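Local structure of gamma-hexachlorocyclohexane dehydrochlorinase (Novosphingobium barchaimii LL02, 5KVB) at residues 123-128 with 132-137; 48-51 with 55-58; 27-32 with 36-41. The protein probably catalyses two successive 1,2-anti dehydrochlorinations that turn the pollutant lindane into a tetrachlorocyclohexadiene by way of gamma-pentachlorocyclohexene. All blocks are in the same frame, centred on the assembly; numbering follows the deposited sequence. Where two conformers were deposited one is given.

Contact 1: 123-128 with 132-137; sequences EYERRD and KFSKLN
Glu123 faces two residues at once, Ser134 and Lys135, and this mismatch of one residue is the definition of a classic beta bulge. Its carbonyl O accepts from Ser134 N at 2.8 Å and from Lys135 N at 3.1 Å, both donors arriving from the same face of the carbonyl plane, while Glu123 N returns a bond to Lys135 O. Followed outward, the Glu123 side chain leaves with CG anti to the backbone N (chi1 -174°) and runs extended. Its CB lies 3.7 Å from Lys135 CB, and CG and CD both pass beside Ser134 OG. OE2 takes the Ser134 hydroxyl on its anti lone pair, with OG to OE2 a short 2.5 Å; OE1 meets Lys135 CE first, and NZ stays 4.0 Å from OE1, an attraction of opposite charges without a salt bridge. Cutting the chain back to an alanine here would probably leave the Ser134 hydroxyl without its acceptor and the Lys135 ammonium without its nearby counter-charge. Beyond the bulge, the side chains of Tyr124 and Phe133 start out in different directions at their non-hydrogen-bonded pair, yet end side by side: Tyr124 CE2 sits 3.5 Å above the centre of the Phe133 ring, the planes inclined at 48°. Tyr124 OH bonds to Ser122. The next hydrogen-bonded pair is Glu125 with Lys132, Glu125 N to Lys132 O at 3.0 Å. The bulge coincides with the corner of strand 130-145 at Ser134, whose hydroxyl is held by a carboxylate that a nearby lysine probably helps to keep ionised.

Contact 2: 48-51 with 55-58; sequences EWTV and GTYK
A two-stranded antiparallel hairpin, strands 47-51 and 55-58, brings Trp49 opposite Tyr57 in a hydrogen-bonded pair. Trp49 N to Tyr57 O and Tyr57 N to Trp49 O each measure 2.8 Å, and both are almost straight, at 174° and 171°. Nearer the turn, Val51 N reaches Gly55 O at 3.0 Å, and Gly55 N answers Val51 O in the carbonyl plane. Gly55 has backbone angles at which a CB would press on the carbonyl O of the preceding residue. Within the mixed sheet of this SnoaL-like, NTF2-clan fold, 55-58 is an outermost strand of the chain, and 47-51 joins it to strand 130-145. One face of the hairpin carries Glu48, Thr50 and Thr56. There Thr50, in the conformer given, lies side by side with Thr56 and points the same way, its CG2 turned to the Thr56 side chain, though the detail of this approach is doubtful. The Thr56 methyl CG2 meets Glu48 CB at 3.9 Å, with the glutamate crossing it at a slant. On the face of Trp49 and Tyr57, Trp49 swings its indole away from the partner strand, CG anti to the backbone N (chi1 -179°), toward Ala63 and Leu66 of helix 59-71 and Val31 of helix 10-33, while Tyr57 reaches Asp65 and Val70.

Contact 3: 27-32 with 36-41; sequences QLIGVD and EGRLAS
With CG anti to its backbone N (chi1 179°) and a bend at chi3 of -56°, Arg38 brings its guanidinium across Ile29, whose CG2 branch is likewise anti to the backbone N and lies over one face of the planar group. Ile29 CG2 approaches Arg38 NE to 3.7 Å, and Arg38 CD rests 3.9 Å from Gly30 N. The flat group is steered by other partners in the same chain: NE donates to Gln35 and NH1 forms a salt bridge with Asp26. The two backbones come closest at Gly30 and Leu39, with Gly30 CA 4.2 Å from Leu39 CB. A CB on Gly30 would clash with that atom, so the glycine permits an axis separation of 7.9 Å between the short segments, which run roughly antiparallel at 148°. Leu39 leans past the glycine to put CD1 3.9 Å from Val31 CG2, the two side chains crossing, and also brushes Gln27. Asp32, the next residue after Val31 in the same helix, is probably an active-site residue, as in a close relative, and its OD1 is hydrogen-bonded to ND1 of His80. Helix 59-71 packs against Leu39 and Val31 through Val67, strand 75-89 lies against Val31 and Asp32 through Phe78, and Arg86 of a second subunit packs on Ile29 and Arg38.

Overall arrangement
Along the chain the three contacts follow in series: contact 3 closes before contact 2 opens, and contact 2 before contact 1. Contacts 1 and 2 share the mixed sheet, their centres about 13 Å apart, because strand 47-51 pairs with strand 130-145; Leu136 makes probable backbone hydrogen bonds to Glu48 and Thr50. Contact 3, whose centre is about 15 Å from each of the others, belongs to the helical layer. Gln27 links the layers, packing on Trp49, Phe133 and Leu136. Helices packed on a mixed sheet are consistent with an NTF2-like fold; the side chain of the probable proton acceptor His80 lies about 5 Å from that of Val31 and about 8 Å from that of Trp49.

Contact 1: 123-128 with 132-137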
ATOM      1  N   GLU A 123      -1.097 -11.410 -15.176  1.00  5.62           N
ATOM      2  CA  GLU A 123      -2.148 -12.359 -15.505  1.00  5.77           C
ATOM      3  C   GLU A 123      -1.938 -13.594 -14.641  1.00  4.98           C
ATOM      4  O   GLU A 123      -0.797 -14.004 -14.384  1.00  5.41           O
ATOM      5  CB  GLU A 123      -2.133 -12.749 -16.995  1.00  7.63           C
ATOM      6  CG  GLU A 123      -3.313 -13.630 -17.423  1.00  9.51           C
ATOM      7  CD  GLU A 123      -3.112 -14.272 -18.797  1.00 17.80           C
ATOM      8  OE1 GLU A 123      -3.518 -13.656 -19.812  1.00 11.87           O
ATOM      9  OE2 GLU A 123      -2.558 -15.397 -18.864  1.00 19.47           O
ATOM     10  N   TYR A 124      -3.053 -14.180 -14.216  1.00  4.51           N
ATOM     11  CA  TYR A 124      -3.061 -15.386 -13.383  1.00  4.23           C
ATOM     12  C   TYR A 124      -3.997 -16.403 -14.007  1.00  5.78           C
ATOM     13  O   TYR A 124      -5.049 -16.039 -14.532  1.00  7.20           O
ATOM     14  CB  TYR A 124      -3.506 -15.060 -11.950  1.00  5.01           C
ATOM     15  CG  TYR A 124      -2.787 -13.855 -11.386  1.00  4.31           C
ATOM     16  CD1 TYR A 124      -3.257 -12.570 -11.630  1.00  3.54           C
ATOM     17  CD2 TYR A 124      -1.615 -14.007 -10.643  1.00  5.13           C
ATOM     18  CE1 TYR A 124      -2.575 -11.460 -11.144  1.00  3.85           C
ATOM     19  CE2 TYR A 124      -0.926 -12.896 -10.150  1.00  5.19           C
ATOM     20  CZ  TYR A 124      -1.426 -11.638 -10.402  1.00  3.59           C
ATOM     21  OH  TYR A 124      -0.759 -10.528  -9.944  1.00  5.51           O
ATOM     22  N   GLU A 125      -3.594 -17.669 -13.975  0.50  5.84           N
ATOM     23  CA  GLU A 125      -4.432 -18.753 -14.477  0.50  7.06           C
ATOM     24  C   GLU A 125      -4.687 -19.780 -13.387  0.50  6.61           C
ATOM     25  O   GLU A 125      -3.809 -20.061 -12.567  0.50  5.65           O
ATOM     26  CB  GLU A 125      -3.788 -19.435 -15.693  0.50  7.53           C
ATOM     27  CG  GLU A 125      -3.766 -18.568 -16.941  0.50 10.53           C
ATOM     28  CD  GLU A 125      -3.325 -19.325 -18.184  0.50 13.92           C
ATOM     29  OE1 GLU A 125      -3.017 -20.534 -18.079  0.50 14.55           O
ATOM     30  OE2 GLU A 125      -3.296 -18.707 -19.270  0.50 16.85           O
ATOM     31  N   ARG A 126      -5.950 -20.306 -13.277  0.59  6.58           N
ATOM     32  CA  ARG A 126      -6.269 -21.420 -12.397  0.59  8.23           C
ATOM     33  C   ARG A 126      -6.214 -22.727 -13.186  0.59  7.22           C
ATOM     34  O   ARG A 126      -6.889 -22.877 -14.205  0.59 10.01           O
ATOM     35  CB  ARG A 126      -7.646 -21.231 -11.751  0.59  9.23           C
ATOM     36  CG  ARG A 126      -8.098 -22.424 -10.926  0.59  9.32           C
ATOM     37  CD  ARG A 126      -9.088 -22.013  -9.848  0.59  8.89           C
ATOM     38  NE  ARG A 126     -10.262 -21.340 -10.392  0.59  7.16           N
ATOM     39  CZ  ARG A 126     -11.285 -20.927  -9.647  0.59  7.45           C
ATOM     40  NH1 ARG A 126     -11.270 -21.125  -8.332  0.59  6.56           N
ATOM     41  NH2 ARG A 126     -12.317 -20.318 -10.209  0.59  9.20           N
ATOM     42  N   ARG A 127      -5.390 -23.654 -12.709  1.00  9.00           N
ATOM     43  CA  ARG A 127      -5.214 -24.959 -13.348  1.00  9.54           C
ATOM     44  C   ARG A 127      -5.361 -26.039 -12.297  1.00 10.93           C
ATOM     45  O   ARG A 127      -4.687 -25.998 -11.267  1.00 11.07           O
ATOM     46  CB  ARG A 127      -3.846 -25.056 -14.020  1.00  8.77           C
ATOM     47  CG  ARG A 127      -3.623 -24.013 -15.090  1.00 11.02           C
ATOM     48  CD  ARG A 127      -2.248 -24.172 -15.724  1.00 10.64           C
ATOM     49  NE  ARG A 127      -1.930 -23.065 -16.625  1.00 11.81           N
ATOM     50  CZ  ARG A 127      -0.734 -22.861 -17.175  1.00 10.56           C
ATOM     51  NH1 ARG A 127       0.271 -23.691 -16.926  1.00 11.12           N
ATOM     52  NH2 ARG A 127      -0.550 -21.820 -17.977  1.00 16.96           N
ATOM     53  N   ASP A 128      -6.248 -27.000 -12.565  1.00 13.26           N
ATOM     54  CA  ASP A 128      -6.642 -28.012 -11.588  1.00 15.93           C
ATOM     55  C   ASP A 128      -6.899 -27.395 -10.211  1.00 12.48           C
ATOM     56  O   ASP A 128      -6.447 -27.904  -9.188  1.00 15.78           O
ATOM     57  CB  ASP A 128      -5.584 -29.114 -11.504  1.00 16.10           C
ATOM     58  CG  ASP A 128      -5.648 -30.063 -12.686  1.00 25.56           C
ATOM     59  OD1 ASP A 128      -6.746 -30.221 -13.262  1.00 35.10           O
ATOM     60  OD2 ASP A 128      -4.604 -30.643 -13.044  1.00 34.21           O
ATOM     61  N   LYS A 132      -1.768 -19.584 -10.134  1.00  6.04           N
ATOM     62  CA  LYS A 132      -0.386 -19.081 -10.206  1.00  5.74           C
ATOM     63  C   LYS A 132      -0.290 -17.997 -11.277  1.00  4.26           C
ATOM     64  O   LYS A 132      -1.201 -17.850 -12.118  1.00  5.74           O
ATOM     65  CB  LYS A 132       0.633 -20.211 -10.504  1.00  6.19           C
ATOM     66  CG  LYS A 132       0.832 -21.207  -9.344  1.00  8.99           C
ATOM     67  CD  LYS A 132       2.039 -22.125  -9.553  1.00 11.42           C
ATOM     68  CE  LYS A 132       2.127 -23.163  -8.432  1.00 15.48           C
ATOM     69  NZ  LYS A 132       3.422 -23.909  -8.465  1.00 23.82           N
ATOM     70  N   PHE A 133       0.799 -17.228 -11.242  1.00  4.44           N
ATOM     71  CA  PHE A 133       1.115 -16.289 -12.338  1.00  4.40           C
ATOM     72  C   PHE A 133       1.218 -16.986 -13.682  1.00  5.06           C
ATOM     73  O   PHE A 133       1.874 -18.038 -13.780  1.00  6.37           O
ATOM     74  CB  PHE A 133       2.466 -15.604 -12.132  1.00  4.64           C
ATOM     75  CG  PHE A 133       2.457 -14.342 -11.300  1.00  4.78           C
ATOM     76  CD1 PHE A 133       2.334 -13.089 -11.900  1.00  5.32           C
ATOM     77  CD2 PHE A 133       2.708 -14.405  -9.940  1.00  6.37           C
ATOM     78  CE1 PHE A 133       2.413 -11.919 -11.144  1.00  5.76           C
ATOM     79  CE2 PHE A 133       2.777 -13.245  -9.174  1.00  5.40           C
ATOM     80  CZ  PHE A 133       2.635 -11.995  -9.773  1.00  5.34           C
ATOM     81  N   SER A 134       0.627 -16.379 -14.704  1.00  5.63           N
ATOM     82  CA  SER A 134       0.903 -16.760 -16.089  1.00  6.87           C
ATOM     83  C   SER A 134       1.664 -15.658 -16.830  1.00  6.14           C
ATOM     84  O   SER A 134       2.363 -15.944 -17.801  1.00  8.41           O
ATOM     85  CB  SER A 134      -0.383 -17.099 -16.848  1.00  8.74           C
ATOM     86  OG  SER A 134      -1.345 -16.070 -16.749  1.00 10.60           O
ATOM     87  N   LYS A 135       1.516 -14.404 -16.405  1.00  5.74           N
ATOM     88  CA  LYS A 135       2.245 -13.276 -17.011  1.00  7.35           C
ATOM     89  C   LYS A 135       2.573 -12.178 -16.000  1.00  6.48           C
ATOM     90  O   LYS A 135       1.753 -11.873 -15.121  1.00  5.97           O
ATOM     91  CB  LYS A 135       1.436 -12.616 -18.136  1.00  9.49           C
ATOM     92  CG  LYS A 135       1.005 -13.493 -19.287  1.00 11.92           C
ATOM     93  CD  LYS A 135       0.375 -12.641 -20.402  1.00 13.84           C
ATOM     94  CE  LYS A 135      -0.222 -13.542 -21.476  1.00 19.38           C
ATOM     95  NZ  LYS A 135      -0.751 -12.757 -22.628  1.00 28.45           N
ATOM     96  N   LEU A 136       3.735 -11.544 -16.162  1.00  6.57           N
ATOM     97  CA  LEU A 136       4.038 -10.288 -15.473  1.00  6.45           C
ATOM     98  C   LEU A 136       4.799  -9.386 -16.421  1.00  7.85           C
ATOM     99  O   LEU A 136       5.759  -9.818 -17.068  1.00  8.45           O
ATOM    100  CB  LEU A 136       4.846 -10.516 -14.191  1.00  6.63           C
ATOM    101  CG  LEU A 136       5.292  -9.250 -13.427  1.00  6.56           C
ATOM    102  CD1 LEU A 136       4.106  -8.369 -12.983  1.00  7.22           C
ATOM    103  CD2 LEU A 136       6.150  -9.615 -12.230  1.00  7.06           C
ATOM    104  N   ASN A 137       4.341  -8.141 -16.502  1.00  7.77           N
ATOM    105  CA  ASN A 137       4.964  -7.108 -17.311  1.00  9.27           C
ATOM    106  C   ASN A 137       5.245  -5.932 -16.390  1.00  9.49           C
ATOM    107  O   ASN A 137       4.346  -5.445 -15.716  1.00  9.32           O
ATOM    108  CB  ASN A 137       4.036  -6.718 -18.470  1.00 12.86           C
ATOM    109  CG  ASN A 137       4.639  -5.697 -19.403  1.00 16.46           C
ATOM    110  OD1 ASN A 137       5.118  -6.044 -20.489  1.00 18.55           O
ATOM    111  ND2 ASN A 137       4.605  -4.430 -19.002  1.00 13.61           N
TER

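Contact 2: 48-51 with 55-58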
ATOM      1  N   GLU A  48       5.351 -16.181 -18.315  1.00  8.38           N
ATOM      2  CA  GLU A  48       6.310 -15.263 -18.917  1.00  8.38           C
ATOM      3  C   GLU A  48       6.422 -13.944 -18.150  1.00  9.24           C
ATOM      4  O   GLU A  48       5.436 -13.245 -17.951  1.00 10.44           O
ATOM      5  CB  GLU A  48       5.937 -14.988 -20.379  1.00 13.63           C
ATOM      6  CG  GLU A  48       6.118 -16.205 -21.284  1.00 17.05           C
ATOM      7  CD  GLU A  48       5.882 -15.893 -22.755  1.00 28.44           C
ATOM      8  OE1 GLU A  48       5.162 -14.918 -23.058  1.00 38.63           O
ATOM      9  OE2 GLU A  48       6.426 -16.627 -23.607  1.00 37.91           O
ATOM     10  N   TRP A  49       7.640 -13.626 -17.731  1.00  8.61           N
ATOM     11  CA  TRP A  49       7.938 -12.360 -17.068  1.00  9.52           C
ATOM     12  C   TRP A  49       8.768 -11.518 -18.029  1.00 10.81           C
ATOM     13  O   TRP A  49       9.898 -11.883 -18.355  1.00 10.95           O
ATOM     14  CB  TRP A  49       8.675 -12.626 -15.750  1.00  9.27           C
ATOM     15  CG  TRP A  49       9.057 -11.410 -14.910  1.00  8.30           C
ATOM     16  CD1 TRP A  49       8.714 -10.102 -15.122  1.00 13.15           C
ATOM     17  CD2 TRP A  49       9.846 -11.425 -13.713  1.00  9.10           C
ATOM     18  NE1 TRP A  49       9.253  -9.303 -14.130  1.00 10.59           N
ATOM     19  CE2 TRP A  49       9.957 -10.093 -13.262  1.00  8.99           C
ATOM     20  CE3 TRP A  49      10.475 -12.438 -12.983  1.00  8.59           C
ATOM     21  CZ2 TRP A  49      10.669  -9.755 -12.107  1.00  9.20           C
ATOM     22  CZ3 TRP A  49      11.188 -12.100 -11.841  1.00 12.42           C
ATOM     23  CH2 TRP A  49      11.281 -10.765 -11.418  1.00  9.37           C
ATOM     24  N   THR A  50       8.180 -10.418 -18.492  0.70 10.41           N
ATOM     25  CA  THR A  50       8.840  -9.501 -19.421  0.70 14.31           C
ATOM     26  C   THR A  50       9.188  -8.176 -18.747  0.70 15.92           C
ATOM     27  O   THR A  50       8.329  -7.533 -18.140  0.70 17.82           O
ATOM     28  CB  THR A  50       7.957  -9.196 -20.653  0.70 14.15           C
ATOM     29  OG1 THR A  50       6.812  -8.432 -20.251  0.70 27.24           O
ATOM     30  CG2 THR A  50       7.494 -10.468 -21.327  0.70  6.26           C
ATOM     31  N   VAL A  51      10.446  -7.766 -18.863  1.00 23.46           N
ATOM     32  CA  VAL A  51      10.855  -6.453 -18.391  1.00 28.91           C
ATOM     33  C   VAL A  51      11.223  -5.627 -19.616  1.00 30.19           C
ATOM     34  O   VAL A  51      12.065  -6.035 -20.411  1.00 20.18           O
ATOM     35  CB  VAL A  51      12.044  -6.530 -17.416  1.00 35.42           C
ATOM     36  CG1 VAL A  51      12.379  -5.145 -16.883  1.00 36.09           C
ATOM     37  CG2 VAL A  51      11.730  -7.483 -16.270  1.00 29.82           C
ATOM     38  N   GLY A  55      14.029  -8.195 -21.676  1.00 28.37           N
ATOM     39  CA  GLY A  55      13.563  -9.350 -22.421  1.00 17.97           C
ATOM     40  C   GLY A  55      12.499 -10.148 -21.684  1.00 16.51           C
ATOM     41  O   GLY A  55      11.921  -9.675 -20.700  1.00 20.54           O
ATOM     42  N   THR A  56      12.251 -11.361 -22.172  1.00 16.03           N
ATOM     43  CA  THR A  56      11.267 -12.269 -21.579  1.00 14.82           C
ATOM     44  C   THR A  56      11.910 -13.506 -20.942  1.00 14.75           C
ATOM     45  O   THR A  56      12.718 -14.198 -21.573  1.00 15.27           O
ATOM     46  CB  THR A  56      10.251 -12.725 -22.634  1.00 16.39           C
ATOM     47  OG1 THR A  56       9.635 -11.578 -23.232  1.00 23.09           O
ATOM     48  CG2 THR A  56       9.181 -13.614 -22.006  1.00 14.55           C
ATOM     49  N   TYR A  57      11.535 -13.791 -19.695  1.00 11.37           N
ATOM     50  CA  TYR A  57      12.039 -14.950 -18.966  1.00  9.92           C
ATOM     51  C   TYR A  57      10.877 -15.869 -18.592  1.00 12.11           C
ATOM     52  O   TYR A  57       9.778 -15.383 -18.321  1.00 11.55           O
ATOM     53  CB  TYR A  57      12.814 -14.501 -17.725  1.00 11.94           C
ATOM     54  CG  TYR A  57      14.161 -13.894 -18.069  1.00 15.33           C
ATOM     55  CD1 TYR A  57      14.254 -12.615 -18.598  1.00 15.58           C
ATOM     56  CD2 TYR A  57      15.332 -14.615 -17.878  1.00 20.37           C
ATOM     57  CE1 TYR A  57      15.489 -12.058 -18.920  1.00 15.58           C
ATOM     58  CE2 TYR A  57      16.567 -14.070 -18.197  1.00 16.84           C
ATOM     59  CZ  TYR A  57      16.634 -12.797 -18.717  1.00 21.12           C
ATOM     60  OH  TYR A  57      17.863 -12.257 -19.031  1.00 33.96           O
ATOM     61  N   LYS A  58      11.103 -17.184 -18.589  1.00  9.55           N
ATOM     62  CA  LYS A  58       9.996 -18.146 -18.501  1.00 10.42           C
ATOM     63  C   LYS A  58      10.044 -19.028 -17.260  1.00  7.95           C
ATOM     64  O   LYS A  58      11.074 -19.650 -16.956  1.00  9.60           O
ATOM     65  CB  LYS A  58       9.971 -19.051 -19.747  1.00 10.86           C
ATOM     66  CG  LYS A  58       8.767 -20.002 -19.789  1.00  8.76           C
ATOM     67  CD  LYS A  58       8.957 -21.186 -20.756  1.00 11.00           C
ATOM     68  CE  LYS A  58       9.123 -20.721 -22.170  1.00 11.54           C
ATOM     69  NZ  LYS A  58       9.177 -21.913 -23.068  1.00 10.56           N
TER

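Contact 3: 27-32 with 36-41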
ATOM      1  N   GLN A  27       5.682 -12.121  -5.044  1.00  4.40           N
ATOM      2  CA  GLN A  27       6.633 -11.685  -6.064  1.00  5.15           C
ATOM      3  C   GLN A  27       7.508 -10.560  -5.518  1.00  6.16           C
ATOM      4  O   GLN A  27       8.736 -10.606  -5.620  1.00  6.96           O
ATOM      5  CB  GLN A  27       5.902 -11.230  -7.338  1.00  5.30           C
ATOM      6  CG  GLN A  27       6.807 -11.089  -8.593  1.00  6.34           C
ATOM      7  CD  GLN A  27       7.608  -9.794  -8.658  1.00  8.32           C
ATOM      8  OE1 GLN A  27       7.303  -8.825  -7.974  1.00 12.40           O
ATOM      9  NE2 GLN A  27       8.634  -9.775  -9.509  1.00 12.19           N
ATOM     10  N   LEU A  28       6.877  -9.548  -4.936  0.53  4.97           N
ATOM     11  CA  LEU A  28       7.618  -8.391  -4.434  0.53  6.53           C
ATOM     12  C   LEU A  28       8.542  -8.777  -3.277  0.53  6.87           C
ATOM     13  O   LEU A  28       9.718  -8.399  -3.255  0.53  6.70           O
ATOM     14  CB  LEU A  28       6.657  -7.279  -3.995  0.53  6.25           C
ATOM     15  CG  LEU A  28       6.153  -6.321  -5.081  0.53  7.91           C
ATOM     16  CD1 LEU A  28       5.262  -7.025  -6.090  0.53  6.84           C
ATOM     17  CD2 LEU A  28       5.428  -5.124  -4.483  0.53  7.26           C
ATOM     18  N   ILE A  29       8.010  -9.525  -2.316  1.00  5.49           N
ATOM     19  CA  ILE A  29       8.793  -9.954  -1.152  1.00  5.64           C
ATOM     20  C   ILE A  29       9.950 -10.876  -1.572  1.00  7.60           C
ATOM     21  O   ILE A  29      11.081 -10.735  -1.097  1.00  8.35           O
ATOM     22  CB  ILE A  29       7.881 -10.668  -0.114  1.00  4.56           C
ATOM     23  CG1 ILE A  29       6.858  -9.689   0.481  1.00  5.57           C
ATOM     24  CG2 ILE A  29       8.698 -11.281   1.026  1.00  7.26           C
ATOM     25  CD1 ILE A  29       5.661 -10.378   1.129  1.00  7.52           C
ATOM     26  N   GLY A  30       9.686 -11.786  -2.503  1.00  7.05           N
ATOM     27  CA  GLY A  30      10.717 -12.709  -2.965  1.00  6.34           C
ATOM     28  C   GLY A  30      11.869 -11.984  -3.635  1.00  7.99           C
ATOM     29  O   GLY A  30      13.034 -12.294  -3.381  1.00  9.33           O
ATOM     30  N   VAL A  31      11.567 -10.986  -4.459  1.00  6.86           N
ATOM     31  CA  VAL A  31      12.629 -10.228  -5.127  1.00  7.45           C
ATOM     32  C   VAL A  31      13.400  -9.329  -4.136  1.00 14.21           C
ATOM     33  O   VAL A  31      14.630  -9.192  -4.224  1.00 12.63           O
ATOM     34  CB  VAL A  31      12.053  -9.385  -6.293  1.00  8.53           C
ATOM     35  CG1 VAL A  31      13.084  -8.399  -6.826  1.00 16.76           C
ATOM     36  CG2 VAL A  31      11.570 -10.289  -7.414  1.00 10.71           C
ATOM     37  N   ASP A  32      12.693  -8.739  -3.175  1.00  7.59           N
ATOM     38  CA  ASP A  32      13.315  -7.819  -2.218  1.00  9.39           C
ATOM     39  C   ASP A  32      14.164  -8.512  -1.156  1.00  9.63           C
ATOM     40  O   ASP A  32      15.248  -8.033  -0.806  1.00 11.33           O
ATOM     41  CB  ASP A  32      12.252  -6.983  -1.499  1.00  7.65           C
ATOM     42  CG  ASP A  32      11.619  -5.933  -2.390  1.00  8.99           C
ATOM     43  OD1 ASP A  32      12.206  -5.602  -3.446  1.00  9.79           O
ATOM     44  OD2 ASP A  32      10.540  -5.416  -2.022  1.00  7.29           O
ATOM     45  N   GLU A  36      14.558 -17.273  -2.722  1.00 17.89           N
ATOM     46  CA  GLU A  36      14.378 -17.988  -3.978  1.00 15.87           C
ATOM     47  C   GLU A  36      13.199 -18.951  -3.931  1.00 14.42           C
ATOM     48  O   GLU A  36      12.495 -19.100  -4.925  1.00 16.11           O
ATOM     49  CB  GLU A  36      15.668 -18.716  -4.362  1.00 16.94           C
ATOM     50  CG  GLU A  36      16.717 -17.776  -4.947  1.00 21.35           C
ATOM     51  CD  GLU A  36      18.024 -18.474  -5.258  1.00 24.66           C
ATOM     52  OE1 GLU A  36      18.433 -19.358  -4.475  1.00 38.50           O
ATOM     53  OE2 GLU A  36      18.632 -18.149  -6.300  1.00 21.96           O
ATOM     54  N   GLY A  37      12.954 -19.574  -2.780  1.00 15.18           N
ATOM     55  CA  GLY A  37      11.824 -20.470  -2.618  1.00 13.80           C
ATOM     56  C   GLY A  37      10.473 -19.789  -2.807  1.00 13.25           C
ATOM     57  O   GLY A  37       9.606 -20.280  -3.536  1.00 14.78           O
ATOM     58  N   ARG A  38      10.297 -18.649  -2.149  1.00 11.59           N
ATOM     59  CA  ARG A  38       9.056 -17.894  -2.269  1.00 11.40           C
ATOM     60  C   ARG A  38       8.861 -17.425  -3.710  1.00 10.32           C
ATOM     61  O   ARG A  38       7.773 -17.565  -4.268  1.00 10.46           O
ATOM     62  CB  ARG A  38       9.047 -16.693  -1.310  1.00  9.77           C
ATOM     63  CG  ARG A  38       7.768 -15.844  -1.406  1.00  9.87           C
ATOM     64  CD  ARG A  38       7.801 -14.582  -0.523  1.00  9.25           C
ATOM     65  NE  ARG A  38       8.058 -14.883   0.887  1.00 14.52           N
ATOM     66  CZ  ARG A  38       7.119 -15.081   1.803  1.00 11.06           C
ATOM     67  NH1 ARG A  38       5.833 -15.002   1.492  1.00 16.08           N
ATOM     68  NH2 ARG A  38       7.466 -15.348   3.060  1.00 23.63           N
ATOM     69  N   LEU A  39       9.912 -16.886  -4.311  1.00 10.62           N
ATOM     70  CA  LEU A  39       9.817 -16.354  -5.665  1.00  8.50           C
ATOM     71  C   LEU A  39       9.531 -17.436  -6.711  1.00 12.44           C
ATOM     72  O   LEU A  39       8.784 -17.196  -7.664  1.00 11.97           O
ATOM     73  CB  LEU A  39      11.108 -15.602  -6.029  1.00 10.64           C
ATOM     74  CG  LEU A  39      11.183 -14.899  -7.388  1.00  9.88           C
ATOM     75  CD1 LEU A  39      10.028 -13.907  -7.621  1.00 10.53           C
ATOM     76  CD2 LEU A  39      12.516 -14.191  -7.524  1.00 13.21           C
ATOM     77  N   ALA A  40      10.115 -18.620  -6.537  1.00 11.51           N
ATOM     78  CA  ALA A  40       9.913 -19.700  -7.503  1.00 11.88           C
ATOM     79  C   ALA A  40       8.501 -20.285  -7.444  1.00 11.22           C
ATOM     80  O   ALA A  40       7.982 -20.761  -8.454  1.00 11.99           O
ATOM     81  CB  ALA A  40      10.946 -20.808  -7.283  1.00 14.32           C
ATOM     82  N   SER A  41       7.881 -20.227  -6.267  1.00  9.50           N
ATOM     83  CA  SER A  41       6.622 -20.909  -5.985  1.00  8.56           C
ATOM     84  C   SER A  41       5.399 -20.349  -6.719  1.00  8.53           C
ATOM     85  O   SER A  41       4.378 -21.028  -6.816  1.00 11.09           O
ATOM     86  CB  SER A  41       6.329 -20.876  -4.474  1.00 12.11           C
ATOM     87  OG  SER A  41       6.059 -19.555  -4.030  1.00 15.83           O
TER